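Local structure of beta-glucosidase (Chaetomella raphigera, 6JXG) at residues G144-G149 / Y293-D298; I533-S538 / Q568-F573; L670-L675 / W685-S690. The protein probably hydrolyses terminal, non-reducing beta-D-glucosyl residues with release of beta-D-glucose, as a secreted family 3 glycoside hydrolase of cellulose breakdown. One frame throughout, in Å; residues are numbered along the deposited sequence.

Contact 1 of 3, residues G144-G149 / Y293-D298; sequences GMQDAG and YFVGQD
Two helices, 131-147 and 278-294, each run out in a Schellman motif, and the two ends meet in the TIM-barrel-like N-terminal region of this family 3 enzyme. Gly-149 (phi 107°) and Gly-296 (phi 77°) are the residues that leave helical geometry. At the positive phi of Gly-149 any CB would collide with Ala-148 O, which accounts for a glycine at this position. The nearest CA atoms across the contact are those of Gly-149 and Val-295, 5.8 Å apart. The carbonyl of Gly-149 carries the polar contact. Gln-297, extended beyond CG, sends NE2 to Gly-149 O at 3.0 Å with an N-H...O angle of 177°; Gly-149 O lies in the plane of the Gln-297 amide, and NE2 lies in the carbonyl plane, on a lone pair of Gly-149 O. NE2 also donates to Asn-104 O, so the amide ties two backbone carbonyls. An alanine in place of Gln-297 would remove this donor and would probably leave the Gly-149 carbonyl more loosely held to the second helix end. Val-295 places CG2 in the crowded position between its backbone N and carbonyl carbon, 3.6 Å from Gly-149 O. Gln-146 adds looser packing, its CD 4.2 Å from Val-295 CG1, while its amide is bound to Ala-152, Asn-193 and Ala-195. One water donates to both Gly-149 O, at 2.8 Å, and Val-295 O.

Contact 2 of 3, residues I533-S538 / Q568-F573; sequences IAKQAS and QPRFEF
Two loops of the C-terminal family 3 domain, before and after helix 559-564, meet here. Ile-533 and Phe-571 form a single antiparallel hydrogen-bonded pair, and Arg-570 also faces Ile-533, making a classic beta bulge. Ile-533 N donates to Phe-571 O at 2.9 Å, nearly along the C=O axis. Its own oxygen accepts two in-plane donors, Phe-571 N at 3.0 Å and Arg-570 N at 2.8 Å, the latter more bent (N-H...O 134°). The Ile-533 and Phe-571 side chains lie side by side pointing the same way, CG2 reaching CD2 at 4.1 Å, and both pack on Leu-337 of strand 335-339. At Ala-534 the backbones pass closely, its CA 4.4 Å from that of Pro-569. Lys-535, an extended chain, crosses Arg-570 at about a right angle. Its CE lies 3.7 Å above one face of the guanidinium, toward the rim, and CD is 3.6 Å from NH2. One water links Lys-535 N to Gln-568 O. Arg-570 bends at chi2 and chi3, and NH2 forms a salt bridge with Glu-490. Lys-535 NZ stands 4.1 Å from Arg-570 NH2, so two like charges sit close together; the carboxylate of Glu-490 probably offsets part of this repulsion.

Contact 3 of 3, residues L670-L675 / W685-S690; sequences LRRKDL and WVTPTS
Apolar and van der Waals contacts join the end of strand 663-671 and its following 3-10 turn to the outgoing arm of the small hairpin 677-679/684-686, within the fibronectin type III-like domain. Lys-673, fully extended with CG anti to the backbone N (chi1 -163°), brings CE to 3.4 Å above the indole plane of Trp-685, offset toward the rim and nearest CZ2. The lysine also makes a cation-pi contact with Trp-184. Beside this, Arg-672 and Thr-687 cross at about a right angle, CG 3.5 Å from OG1; the hydroxyl is hydrogen-bonded to Ser-676 OG and the guanidinium forms a salt bridge with Asp-611. Leu-675 O meets Pro-688 CD at 3.2 Å and Thr-687 CG2 at 3.8 Å. One salt bridge lies within 670-675: Arg-671 grips Asp-674 side-on, NE to OD2 at 2.9 Å and NH2 to the syn lone pair of OD1. OD2 also takes Arg-671 N at 2.8 Å; held by two donors there, the carboxylate is restrained in rotation. Leu-675 O, buried among carbons with no polar partner, is probably a local cost in a contact made by van der Waals packing, while the polar ends of Arg-672 and Thr-687 find their partners outside it.

From the N terminus, contact 1 closes first, joining the ends of helices 131-147 and 278-294 after 143 intervening residues. Contact 2 then closes a shorter excursion around helix 559-564, beside the mixed sheet of the C-terminal family 3 region. Contact 3 is the tightest closure, nine residues holding strand 677-679 and the turn into strand 684-686. All three run in series, so none nests or crosses. Contacts 1 and 2 lie on opposite sides of the chain's centre, their centres 42 Å apart; contact 3 touches neither, its nearest atoms about 13 Å from contact 2 and about 15 Å from contact 1. Segment 670-675 ties the fibronectin type III-like domain to helix 184-191 of the N-terminal region.

Contact 1 of 3, residues G144-G149 / Y293-D298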
loop_
_atom_site.group_PDB
_atom_site.type_symbol
_atom_site.label_atom_id
_atom_site.label_comp_id
_atom_site.label_asym_id
_atom_site.label_seq_id
_atom_site.Cartn_x
_atom_site.Cartn_y
_atom_site.Cartn_z
ATOM N N GLY A 144 -5.476 -9.406 8.988
ATOM C CA GLY A 144 -4.397 -9.543 9.931
ATOM C C GLY A 144 -4.522 -8.606 11.108
ATOM O O GLY A 144 -4.410 -8.997 12.281
ATOM N N MET A 145 -4.627 -7.331 10.809
ATOM C CA MET A 145 -4.695 -6.311 11.834
ATOM C C MET A 145 -5.842 -6.561 12.819
ATOM O O MET A 145 -5.655 -6.540 14.060
ATOM C CB MET A 145 -4.900 -4.956 11.177
ATOM C CG MET A 145 -3.665 -4.399 10.495
ATOM S SD MET A 145 -3.960 -2.886 9.527
ATOM C CE MET A 145 -4.123 -1.632 10.799
ATOM N N GLN A 146 -7.010 -6.790 12.253
ATOM C CA GLN A 146 -8.214 -6.967 13.058
ATOM C C GLN A 146 -8.258 -8.347 13.756
ATOM O O GLN A 146 -8.777 -8.450 14.879
ATOM C CB GLN A 146 -9.462 -6.656 12.251
ATOM C CG GLN A 146 -9.407 -5.218 11.722
ATOM C CD GLN A 146 -10.686 -4.628 11.241
ATOM O OE1 GLN A 146 -10.772 -3.397 11.053
ATOM N NE2 GLN A 146 -11.664 -5.449 10.952
ATOM N N ASP A 147 -7.635 -9.352 13.168
ATOM C CA ASP A 147 -7.459 -10.609 13.899
ATOM C C ASP A 147 -6.615 -10.369 15.181
ATOM O O ASP A 147 -6.869 -11.039 16.156
ATOM C CB ASP A 147 -6.777 -11.696 13.028
ATOM C CG ASP A 147 -7.688 -12.339 12.021
ATOM O OD1 ASP A 147 -8.919 -12.118 12.026
ATOM O OD2 ASP A 147 -7.132 -13.135 11.203
ATOM N N ALA A 148 -5.642 -9.432 15.176
ATOM C CA ALA A 148 -4.856 -9.053 16.345
ATOM C C ALA A 148 -5.600 -8.236 17.326
ATOM O O ALA A 148 -5.082 -7.975 18.380
ATOM C CB ALA A 148 -3.582 -8.284 15.930
ATOM N N GLY A 149 -6.751 -7.695 16.944
ATOM C CA GLY A 149 -7.632 -7.008 17.851
ATOM C C GLY A 149 -7.682 -5.475 17.727
ATOM O O GLY A 149 -8.404 -4.818 18.515
ATOM N N TYR A 293 -17.082 -2.743 19.399
ATOM C CA TYR A 293 -17.584 -4.058 19.802
ATOM C C TYR A 293 -17.227 -5.119 18.782
ATOM O O TYR A 293 -16.902 -6.235 19.166
ATOM C CB TYR A 293 -19.086 -4.052 19.950
ATOM C CG TYR A 293 -19.604 -3.329 21.162
ATOM C CD1 TYR A 293 -19.277 -3.785 22.423
ATOM C CD2 TYR A 293 -20.434 -2.231 21.063
ATOM C CE1 TYR A 293 -19.727 -3.172 23.545
ATOM C CE2 TYR A 293 -20.916 -1.600 22.222
ATOM C CZ TYR A 293 -20.539 -2.114 23.458
ATOM O OH TYR A 293 -20.924 -1.529 24.658
ATOM N N PHE A 294 -17.288 -4.775 17.484
ATOM C CA PHE A 294 -17.008 -5.751 16.411
ATOM C C PHE A 294 -15.645 -6.420 16.518
ATOM O O PHE A 294 -15.553 -7.623 16.426
ATOM C CB PHE A 294 -17.169 -5.120 15.007
ATOM C CG PHE A 294 -16.961 -6.101 13.896
ATOM C CD1 PHE A 294 -15.703 -6.306 13.349
ATOM C CD2 PHE A 294 -17.997 -6.874 13.472
ATOM C CE1 PHE A 294 -15.472 -7.263 12.357
ATOM C CE2 PHE A 294 -17.816 -7.787 12.429
ATOM C CZ PHE A 294 -16.507 -7.987 11.883
ATOM N N VAL A 295 -14.606 -5.654 16.770
ATOM C CA VAL A 295 -13.293 -6.230 17.020
ATOM C C VAL A 295 -13.015 -6.632 18.484
ATOM O O VAL A 295 -11.915 -7.068 18.747
ATOM C CB VAL A 295 -12.124 -5.379 16.457
ATOM C CG1 VAL A 295 -12.458 -4.897 15.053
ATOM C CG2 VAL A 295 -11.790 -4.218 17.309
ATOM N N GLY A 296 -14.003 -6.484 19.382
ATOM C CA GLY A 296 -13.934 -6.960 20.776
ATOM C C GLY A 296 -13.116 -6.101 21.719
ATOM O O GLY A 296 -12.569 -6.615 22.712
ATOM N N GLN A 297 -13.044 -4.808 21.486
ATOM C CA GLN A 297 -12.208 -3.976 22.320
ATOM C C GLN A 297 -12.856 -3.560 23.687
ATOM O O GLN A 297 -12.225 -2.859 24.516
ATOM C CB GLN A 297 -11.760 -2.718 21.603
ATOM C CG GLN A 297 -10.841 -3.034 20.429
ATOM C CD GLN A 297 -10.336 -1.829 19.727
ATOM O OE1 GLN A 297 -10.815 -0.719 19.909
ATOM N NE2 GLN A 297 -9.376 -2.051 18.881
ATOM N N ASP A 298 -14.103 -3.947 23.872
ATOM C CA ASP A 298 -14.873 -3.529 25.026
ATOM C C ASP A 298 -14.537 -4.332 26.246
ATOM O O ASP A 298 -14.943 -3.908 27.346
ATOM C CB ASP A 298 -16.387 -3.684 24.748
ATOM C CG ASP A 298 -16.755 -5.040 24.387
ATOM O OD1 ASP A 298 -17.657 -5.610 25.038
ATOM O OD2 ASP A 298 -16.163 -5.589 23.436
HETATM O O HOH W 1 -9.738 -6.262 20.487
#

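Contact 2 of 3, residues I533-S538 / Q568-F573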
loop_
_atom_site.group_PDB
_atom_site.type_symbol
_atom_site.label_atom_id
_atom_site.label_comp_id
_atom_site.label_asym_id
_atom_site.label_seq_id
_atom_site.Cartn_x
_atom_site.Cartn_y
_atom_site.Cartn_z
ATOM N N ILE A 533 7.758 0.263 -15.309
ATOM C CA ILE A 533 8.933 1.091 -15.512
ATOM C C ILE A 533 9.028 1.372 -17.027
ATOM O O ILE A 533 9.330 0.486 -17.854
ATOM C CB ILE A 533 10.222 0.449 -14.967
ATOM C CG1 ILE A 533 10.105 0.279 -13.453
ATOM C CG2 ILE A 533 11.491 1.241 -15.353
ATOM C CD1 ILE A 533 11.336 -0.244 -12.791
ATOM N N ALA A 534 8.675 2.613 -17.375
ATOM C CA ALA A 534 8.638 3.076 -18.770
ATOM C C ALA A 534 10.038 3.464 -19.262
ATOM O O ALA A 534 11.010 3.636 -18.473
ATOM C CB ALA A 534 7.761 4.249 -18.853
ATOM N N LYS A 535 10.131 3.629 -20.567
ATOM C CA LYS A 535 11.351 4.109 -21.196
ATOM C C LYS A 535 11.474 5.643 -21.177
ATOM O O LYS A 535 12.602 6.167 -21.223
ATOM C CB LYS A 535 11.442 3.636 -22.648
ATOM C CG LYS A 535 11.409 2.134 -22.805
ATOM C CD LYS A 535 11.833 1.777 -24.198
ATOM C CE LYS A 535 11.418 0.382 -24.532
ATOM N NZ LYS A 535 11.762 0.244 -25.999
ATOM N N GLN A 536 10.357 6.324 -21.066
ATOM C CA GLN A 536 10.291 7.739 -20.806
ATOM C C GLN A 536 9.047 8.104 -19.991
ATOM O O GLN A 536 7.980 7.486 -20.108
ATOM C CB GLN A 536 10.266 8.521 -22.127
ATOM C CG GLN A 536 9.020 8.378 -22.958
ATOM C CD GLN A 536 9.188 8.777 -24.451
ATOM O OE1 GLN A 536 8.411 8.383 -25.286
ATOM N NE2 GLN A 536 10.148 9.537 -24.748
ATOM N N ALA A 537 9.150 9.179 -19.218
ATOM C CA ALA A 537 8.072 9.612 -18.338
ATOM C C ALA A 537 6.741 9.925 -19.045
ATOM O O ALA A 537 5.657 9.640 -18.499
ATOM C CB ALA A 537 8.541 10.825 -17.456
ATOM N N SER A 538 6.783 10.437 -20.293
ATOM C CA SER A 538 5.522 10.788 -20.994
ATOM C C SER A 538 4.669 9.559 -21.379
ATOM O O SER A 538 3.494 9.683 -21.606
ATOM C CB SER A 538 5.846 11.636 -22.265
ATOM O OG SER A 538 6.694 10.888 -23.116
ATOM N N GLN A 568 5.664 0.008 -25.559
ATOM C CA GLN A 568 6.513 -0.952 -24.911
ATOM C C GLN A 568 7.164 -0.298 -23.663
ATOM O O GLN A 568 7.880 0.697 -23.775
ATOM C CB GLN A 568 7.639 -1.492 -25.830
ATOM C CG GLN A 568 7.208 -2.517 -26.871
ATOM C CD GLN A 568 7.195 -1.899 -28.263
ATOM O OE1 GLN A 568 8.214 -1.370 -28.725
ATOM N NE2 GLN A 568 6.030 -1.940 -28.937
ATOM N N PRO A 569 6.965 -0.926 -22.497
ATOM C CA PRO A 569 7.618 -0.392 -21.332
ATOM C C PRO A 569 9.012 -0.909 -21.357
ATOM O O PRO A 569 9.308 -1.817 -22.174
ATOM C CB PRO A 569 6.789 -1.017 -20.162
ATOM C CG PRO A 569 6.028 -2.189 -20.718
ATOM C CD PRO A 569 6.075 -2.066 -22.217
ATOM N N ARG A 570 9.851 -0.462 -20.421
ATOM C CA ARG A 570 11.153 -1.079 -20.264
ATOM C C ARG A 570 11.012 -2.348 -19.453
ATOM O O ARG A 570 11.455 -3.407 -19.883
ATOM C CB ARG A 570 12.128 -0.124 -19.663
ATOM C CG ARG A 570 13.439 -0.755 -19.256
ATOM C CD ARG A 570 14.118 -1.450 -20.475
ATOM N NE ARG A 570 14.508 -0.467 -21.461
ATOM C CZ ARG A 570 14.711 -0.718 -22.755
ATOM N NH1 ARG A 570 14.568 -1.930 -23.257
ATOM N NH2 ARG A 570 15.052 0.263 -23.564
ATOM N N PHE A 571 10.392 -2.252 -18.276
ATOM C CA PHE A 571 10.045 -3.427 -17.482
ATOM C C PHE A 571 8.550 -3.289 -17.152
ATOM O O PHE A 571 8.132 -2.257 -16.590
ATOM C CB PHE A 571 10.878 -3.473 -16.227
ATOM C CG PHE A 571 12.372 -3.481 -16.495
ATOM C CD1 PHE A 571 12.937 -4.548 -17.159
ATOM C CD2 PHE A 571 13.172 -2.448 -16.039
ATOM C CE1 PHE A 571 14.342 -4.582 -17.409
ATOM C CE2 PHE A 571 14.547 -2.490 -16.259
ATOM C CZ PHE A 571 15.114 -3.551 -16.962
ATOM N N GLU A 572 7.768 -4.286 -17.578
ATOM C CA GLU A 572 6.348 -4.266 -17.415
ATOM C C GLU A 572 5.876 -4.575 -15.991
ATOM O O GLU A 572 6.580 -5.222 -15.173
ATOM C CB GLU A 572 5.711 -5.241 -18.416
ATOM C CG GLU A 572 5.985 -6.708 -18.114
ATOM C CD GLU A 572 7.257 -7.312 -18.733
ATOM O OE1 GLU A 572 8.150 -6.566 -19.184
ATOM O OE2 GLU A 572 7.345 -8.550 -18.708
ATOM N N PHE A 573 4.656 -4.152 -15.708
ATOM C CA PHE A 573 3.943 -4.599 -14.510
ATOM C C PHE A 573 4.007 -6.122 -14.428
ATOM O O PHE A 573 3.746 -6.788 -15.406
ATOM C CB PHE A 573 2.511 -4.103 -14.569
ATOM C CG PHE A 573 1.609 -4.569 -13.430
ATOM C CD1 PHE A 573 1.501 -3.837 -12.218
ATOM C CD2 PHE A 573 0.904 -5.759 -13.543
ATOM C CE1 PHE A 573 0.690 -4.273 -11.172
ATOM C CE2 PHE A 573 0.061 -6.172 -12.503
ATOM C CZ PHE A 573 -0.054 -5.425 -11.320
HETATM O O HOH W 2 7.848 2.908 -22.149
HETATM O O HOH W 3 8.706 1.725 -26.235
#

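Contact 3 of 3, residues L670-L675 / W685-S690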
loop_
_atom_site.group_PDB
_atom_site.type_symbol
_atom_site.label_atom_id
_atom_site.label_comp_id
_atom_site.label_asym_id
_atom_site.label_seq_id
_atom_site.Cartn_x
_atom_site.Cartn_y
_atom_site.Cartn_z
ATOM N N LEU A 670 -11.785 -17.172 -9.202
ATOM C CA LEU A 670 -12.373 -15.977 -9.738
ATOM C C LEU A 670 -13.734 -15.690 -9.104
ATOM O O LEU A 670 -14.636 -16.571 -9.040
ATOM C CB LEU A 670 -12.542 -16.063 -11.263
ATOM C CG LEU A 670 -11.250 -16.134 -12.038
ATOM C CD1 LEU A 670 -11.529 -16.632 -13.471
ATOM C CD2 LEU A 670 -10.613 -14.748 -12.084
ATOM N N ARG A 671 -13.857 -14.483 -8.584
ATOM C CA ARG A 671 -15.138 -14.012 -8.069
ATOM C C ARG A 671 -15.997 -13.557 -9.242
ATOM O O ARG A 671 -15.482 -13.160 -10.278
ATOM C CB ARG A 671 -14.907 -12.823 -7.119
ATOM C CG ARG A 671 -14.140 -13.148 -5.842
ATOM C CD ARG A 671 -13.695 -11.886 -5.156
ATOM N NE ARG A 671 -12.791 -11.100 -6.023
ATOM C CZ ARG A 671 -12.248 -9.966 -5.621
ATOM N NH1 ARG A 671 -12.463 -9.501 -4.388
ATOM N NH2 ARG A 671 -11.523 -9.282 -6.457
ATOM N N ARG A 672 -17.295 -13.533 -9.081
ATOM C CA ARG A 672 -18.134 -12.968 -10.106
ATOM C C ARG A 672 -17.697 -11.570 -10.493
ATOM O O ARG A 672 -17.690 -11.208 -11.666
ATOM C CB ARG A 672 -19.632 -12.972 -9.620
ATOM C CG ARG A 672 -20.587 -12.316 -10.598
ATOM C CD ARG A 672 -22.089 -12.771 -10.514
ATOM N NE ARG A 672 -22.305 -13.571 -9.356
ATOM C CZ ARG A 672 -22.648 -14.838 -9.252
ATOM N NH1 ARG A 672 -23.005 -15.617 -10.236
ATOM N NH2 ARG A 672 -22.672 -15.303 -8.039
ATOM N N LYS A 673 -17.341 -10.740 -9.490
ATOM C CA LYS A 673 -16.875 -9.373 -9.726
ATOM C C LYS A 673 -15.652 -9.327 -10.632
ATOM O O LYS A 673 -15.480 -8.386 -11.369
ATOM C CB LYS A 673 -16.542 -8.671 -8.390
ATOM C CG LYS A 673 -16.451 -7.178 -8.563
ATOM C CD LYS A 673 -16.200 -6.469 -7.202
ATOM C CE LYS A 673 -16.242 -4.969 -7.322
ATOM N NZ LYS A 673 -15.991 -4.228 -6.046
ATOM N N ASP A 674 -14.818 -10.342 -10.556
ATOM C CA ASP A 674 -13.571 -10.363 -11.320
ATOM C C ASP A 674 -13.838 -10.490 -12.823
ATOM O O ASP A 674 -12.962 -10.149 -13.638
ATOM C CB ASP A 674 -12.698 -11.516 -10.843
ATOM C CG ASP A 674 -12.159 -11.294 -9.446
ATOM O OD1 ASP A 674 -11.844 -10.110 -9.196
ATOM O OD2 ASP A 674 -12.093 -12.273 -8.620
ATOM N N LEU A 675 -15.046 -10.955 -13.140
ATOM C CA LEU A 675 -15.508 -11.178 -14.496
ATOM C C LEU A 675 -16.596 -10.210 -14.916
ATOM O O LEU A 675 -17.253 -10.430 -15.945
ATOM C CB LEU A 675 -16.039 -12.606 -14.640
ATOM C CG LEU A 675 -15.013 -13.690 -14.341
ATOM C CD1 LEU A 675 -15.702 -15.033 -14.252
ATOM C CD2 LEU A 675 -13.900 -13.739 -15.370
ATOM N N TRP A 685 -23.139 -3.439 -11.606
ATOM C CA TRP A 685 -22.126 -4.373 -12.177
ATOM C C TRP A 685 -22.813 -5.324 -13.131
ATOM O O TRP A 685 -23.851 -5.873 -12.771
ATOM C CB TRP A 685 -21.464 -5.165 -11.078
ATOM C CG TRP A 685 -20.474 -4.324 -10.301
ATOM C CD1 TRP A 685 -20.691 -3.656 -9.118
ATOM C CD2 TRP A 685 -19.126 -4.048 -10.684
ATOM N NE1 TRP A 685 -19.520 -2.974 -8.741
ATOM C CE2 TRP A 685 -18.561 -3.179 -9.694
ATOM C CE3 TRP A 685 -18.344 -4.427 -11.774
ATOM C CZ2 TRP A 685 -17.286 -2.702 -9.773
ATOM C CZ3 TRP A 685 -17.030 -3.944 -11.856
ATOM C CH2 TRP A 685 -16.502 -3.105 -10.821
ATOM N N VAL A 686 -22.260 -5.506 -14.335
ATOM C CA VAL A 686 -22.782 -6.515 -15.232
ATOM C C VAL A 686 -21.740 -7.625 -15.455
ATOM O O VAL A 686 -20.567 -7.347 -15.646
ATOM C CB VAL A 686 -23.230 -5.867 -16.549
ATOM C CG1 VAL A 686 -23.676 -6.931 -17.546
ATOM C CG2 VAL A 686 -24.439 -4.954 -16.305
ATOM N N THR A 687 -22.195 -8.858 -15.435
ATOM C CA THR A 687 -21.387 -9.995 -15.851
ATOM C C THR A 687 -21.764 -10.473 -17.249
ATOM O O THR A 687 -22.856 -11.015 -17.402
ATOM C CB THR A 687 -21.612 -11.174 -14.930
ATOM O OG1 THR A 687 -21.578 -10.695 -13.582
ATOM C CG2 THR A 687 -20.507 -12.231 -15.117
ATOM N N PRO A 688 -20.873 -10.314 -18.232
ATOM C CA PRO A 688 -21.201 -10.722 -19.608
ATOM C C PRO A 688 -21.640 -12.188 -19.752
ATOM O O PRO A 688 -21.234 -13.114 -18.998
ATOM C CB PRO A 688 -19.900 -10.502 -20.396
ATOM C CG PRO A 688 -19.093 -9.556 -19.587
ATOM C CD PRO A 688 -19.509 -9.772 -18.132
ATOM N N THR A 689 -22.486 -12.370 -20.753
ATOM C CA THR A 689 -23.277 -13.553 -20.873
ATOM C C THR A 689 -23.257 -14.156 -22.311
ATOM O O THR A 689 -24.027 -15.020 -22.668
ATOM C CB THR A 689 -24.676 -13.128 -20.326
ATOM O OG1 THR A 689 -25.308 -14.250 -19.750
ATOM C CG2 THR A 689 -25.546 -12.438 -21.340
ATOM N N SER A 690 -22.387 -13.652 -23.151
ATOM C CA SER A 690 -22.150 -14.230 -24.469
ATOM C C SER A 690 -20.733 -13.829 -24.867
ATOM O O SER A 690 -20.170 -12.833 -24.398
ATOM C CB SER A 690 -23.132 -13.683 -25.512
ATOM O OG SER A 690 -22.940 -12.286 -25.673
#